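Local coordinates for protein TOXN (Bacillus thuringiensis, PDB 4ATO) that acts as an RNA-cleaving toxin of a type III toxin-antitoxin system, cutting within A-rich sequences and held in a triangular complex by its antitoxin RNA, ToxI, at residues V69-N74 against G80-N85. Sequence-based numbering, arbitrary orientation.
Sequences VKLFDN and GVLLVN. With nucleotides of chain B; nucleotides of chain C.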
# COMPACT_ATOMS: atom_id res chain seq x y z
N VAL A 69 -20.11 13.80 -2.36
CA VAL A 69 -18.69 13.54 -2.49
C VAL A 69 -18.00 14.89 -2.54
O VAL A 69 -18.23 15.69 -3.45
CB VAL A 69 -18.39 12.72 -3.76
CG1 VAL A 69 -16.87 12.54 -3.93
CG2 VAL A 69 -19.11 11.36 -3.72
N LYS A 70 -17.18 15.15 -1.54
CA LYS A 70 -16.41 16.38 -1.49
C LYS A 70 -15.13 16.22 -2.31
O LYS A 70 -14.40 15.24 -2.17
CB LYS A 70 -16.10 16.74 -0.04
CG LYS A 70 -17.35 17.06 0.75
CD LYS A 70 -17.10 17.22 2.24
CE LYS A 70 -18.34 17.81 2.93
NZ LYS A 70 -18.19 18.03 4.40
N LEU A 71 -14.86 17.17 -3.17
CA LEU A 71 -13.64 17.17 -3.95
C LEU A 71 -12.58 18.06 -3.31
O LEU A 71 -12.89 19.09 -2.80
CB LEU A 71 -13.92 17.67 -5.35
CG LEU A 71 -14.79 16.87 -6.30
CD1 LEU A 71 -16.25 17.09 -6.02
CD2 LEU A 71 -14.47 17.22 -7.72
N PHE A 72 -11.33 17.63 -3.35
CA PHE A 72 -10.22 18.41 -2.81
C PHE A 72 -9.09 18.48 -3.82
O PHE A 72 -8.85 17.53 -4.57
CB PHE A 72 -9.70 17.78 -1.51
CG PHE A 72 -10.73 17.72 -0.42
CD1 PHE A 72 -11.56 16.61 -0.29
CD2 PHE A 72 -10.87 18.77 0.47
CE1 PHE A 72 -12.51 16.56 0.71
CE2 PHE A 72 -11.82 18.72 1.48
CZ PHE A 72 -12.65 17.62 1.60
N ASP A 73 -8.37 19.61 -3.84
CA ASP A 73 -7.21 19.73 -4.71
C ASP A 73 -5.95 19.27 -3.98
O ASP A 73 -6.02 18.87 -2.82
CB ASP A 73 -7.09 21.14 -5.34
CG ASP A 73 -6.51 22.22 -4.39
OD1 ASP A 73 -6.09 21.93 -3.25
OD2 ASP A 73 -6.48 23.39 -4.83
N ASN A 74 -4.81 19.31 -4.64
CA ASN A 74 -3.58 18.82 -4.07
C ASN A 74 -3.09 19.53 -2.84
O ASN A 74 -2.35 18.99 -2.09
CB ASN A 74 -2.48 18.81 -5.10
CG ASN A 74 -2.64 17.70 -6.08
OD1 ASN A 74 -3.52 16.87 -5.94
ND2 ASN A 74 -1.79 17.66 -7.06
N GLY A 80 -15.41 21.89 -4.71
CA GLY A 80 -16.69 21.39 -5.19
C GLY A 80 -17.22 20.21 -4.39
O GLY A 80 -16.48 19.53 -3.66
N VAL A 81 -18.52 19.99 -4.49
CA VAL A 81 -19.15 18.86 -3.83
C VAL A 81 -20.12 18.26 -4.84
O VAL A 81 -20.91 18.99 -5.45
CB VAL A 81 -19.94 19.31 -2.56
CG1 VAL A 81 -20.58 18.12 -1.88
CG2 VAL A 81 -19.01 20.02 -1.58
N LEU A 82 -20.05 16.95 -5.05
CA LEU A 82 -21.02 16.32 -5.94
C LEU A 82 -22.25 16.01 -5.12
O LEU A 82 -22.14 15.35 -4.08
CB LEU A 82 -20.49 15.02 -6.52
CG LEU A 82 -19.59 15.09 -7.75
CD1 LEU A 82 -18.91 13.74 -7.95
CD2 LEU A 82 -20.41 15.47 -8.97
N LEU A 83 -23.41 16.47 -5.59
CA LEU A 83 -24.68 16.22 -4.90
C LEU A 83 -25.38 14.96 -5.43
O LEU A 83 -26.22 15.04 -6.34
CB LEU A 83 -25.60 17.42 -5.07
CG LEU A 83 -24.96 18.76 -4.68
CD1 LEU A 83 -25.93 19.94 -4.95
CD2 LEU A 83 -24.51 18.74 -3.22
N VAL A 84 -25.05 13.80 -4.88
CA VAL A 84 -25.70 12.60 -5.40
C VAL A 84 -27.21 12.61 -5.12
O VAL A 84 -27.98 12.04 -5.89
CB VAL A 84 -24.97 11.27 -5.02
CG1 VAL A 84 -23.80 11.52 -4.09
CG2 VAL A 84 -25.94 10.23 -4.46
N ASN A 85 -27.63 13.33 -4.07
CA ASN A 85 -29.07 13.51 -3.80
C ASN A 85 -29.82 14.24 -4.92
O ASN A 85 -31.03 14.08 -5.06
CB ASN A 85 -29.31 14.24 -2.48
CG ASN A 85 -28.57 15.59 -2.40
OD1 ASN A 85 -27.40 15.69 -2.78
ND2 ASN A 85 -29.25 16.62 -1.91
P U B 16 -15.23 17.92 6.73
OP1 U B 16 -15.74 18.59 5.50
OP2 U B 16 -16.20 17.49 7.76
O5' U B 16 -14.29 16.70 6.32
C5' U B 16 -13.31 16.84 5.31
C4' U B 16 -12.49 15.58 5.16
O4' U B 16 -11.81 15.27 6.41
C3' U B 16 -13.27 14.31 4.85
O3' U B 16 -13.69 14.22 3.50
C2' U B 16 -12.29 13.23 5.28
O2' U B 16 -11.25 13.08 4.32
C1' U B 16 -11.70 13.86 6.54
N1 U B 16 -12.45 13.42 7.74
C2 U B 16 -12.17 12.15 8.20
O2 U B 16 -11.33 11.43 7.69
N3 U B 16 -12.91 11.74 9.28
C4 U B 16 -13.90 12.47 9.92
O4 U B 16 -14.48 11.97 10.88
C5 U B 16 -14.14 13.77 9.37
C6 U B 16 -13.43 14.19 8.32
P A C 33 -14.71 32.40 -9.58
OP1 A C 33 -15.14 33.66 -10.24
OP2 A C 33 -14.36 32.44 -8.13
O5' A C 33 -15.76 31.27 -9.84
C5' A C 33 -15.85 30.62 -11.11
C4' A C 33 -16.89 29.54 -11.07
O4' A C 33 -16.36 28.40 -10.35
C3' A C 33 -18.18 29.94 -10.37
O3' A C 33 -19.25 29.23 -10.94
C2' A C 33 -17.95 29.45 -8.94
O2' A C 33 -19.13 29.15 -8.22
C1' A C 33 -17.09 28.20 -9.14
N9 A C 33 -16.13 27.99 -8.06
C8 A C 33 -15.36 28.97 -7.48
N7 A C 33 -14.58 28.53 -6.53
C5 A C 33 -14.87 27.17 -6.47
C6 A C 33 -14.38 26.14 -5.66
N6 A C 33 -13.46 26.32 -4.71
N1 A C 33 -14.88 24.90 -5.86
C2 A C 33 -15.80 24.72 -6.81
N3 A C 33 -16.34 25.61 -7.64
C4 A C 33 -15.83 26.83 -7.41
P U B 4 -30.73 21.10 6.52
OP1 U B 4 -31.09 21.03 7.96
OP2 U B 4 -29.74 22.11 6.08
O5' U B 4 -30.31 19.65 6.02
C5' U B 4 -31.00 18.50 6.46
C4' U B 4 -30.17 17.26 6.29
O4' U B 4 -29.89 17.06 4.88
C3' U B 4 -28.81 17.27 6.99
O3' U B 4 -28.50 15.94 7.41
C2' U B 4 -27.86 17.69 5.86
O2' U B 4 -26.51 17.30 6.05
C1' U B 4 -28.49 16.99 4.67
N1 U B 4 -28.18 17.60 3.36
C2 U B 4 -27.37 16.87 2.53
O2 U B 4 -26.87 15.81 2.87
N3 U B 4 -27.13 17.43 1.30
C4 U B 4 -27.64 18.62 0.82
O4 U B 4 -27.34 18.99 -0.31
C5 U B 4 -28.50 19.31 1.74
C6 U B 4 -28.74 18.78 2.95
O HOH W 1 -15.08 20.18 -1.37
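Gly80 O takes two donors, a case of one carbonyl serving both a strand pair and a water that bridges it to Leu71 O. Leu71 N donates to Gly80 O over 2.9 Å in a nearly straight bond (169° at the hydrogen), tilted 28° from the carbonyl plane, while the water donates to both oxygens. Leu71 CD1 lies 3.4 Å from Gly80 O, so a methyl packs on the carbonyl that receives the two donors. Farther along, Val69 and Leu82 form an antiparallel hydrogen-bonded pair: Leu82 N gives a short bond of 2.7 Å to Val69 O, and Val69 N answers to Leu82 O on a lone pair. Between these rungs Lys70 and Val81 form the non-hydrogen-bonded pair, and Val81 CA adds a C-H...O contact to Val69 O.

Val69 and Leu82 meet through their CB atoms, 4.2 Å apart, and on this side Leu82 packs on Leu121 and Val128 of helix 108-139. On the other, Lys70 and Val81 lie side by side, CG of the lysine against CG2 of the valine. With Lys70 CG anti to its carbonyl carbon (chi1 -65°) and the chain extended beyond, Lys70 NZ is carried out to OP1 of U16 of chain B, 2.7 Å away, probably offsetting the phosphate charge. Phe72 CZ lies 3.8 Å from C5' of U16 of chain B. Beyond the strand, in the 3-10 segment 84-85, Asn85 ND2 makes a weak bond to O4 of U4 of chain B. The whole is an antiparallel beta hairpin, strands 68-72 and 78-89, at one edge of the ToxN sheet: the Val69/Leu82 face packs toward helix 108-139, while Lys70 on the opposite face binds the antitoxin RNA.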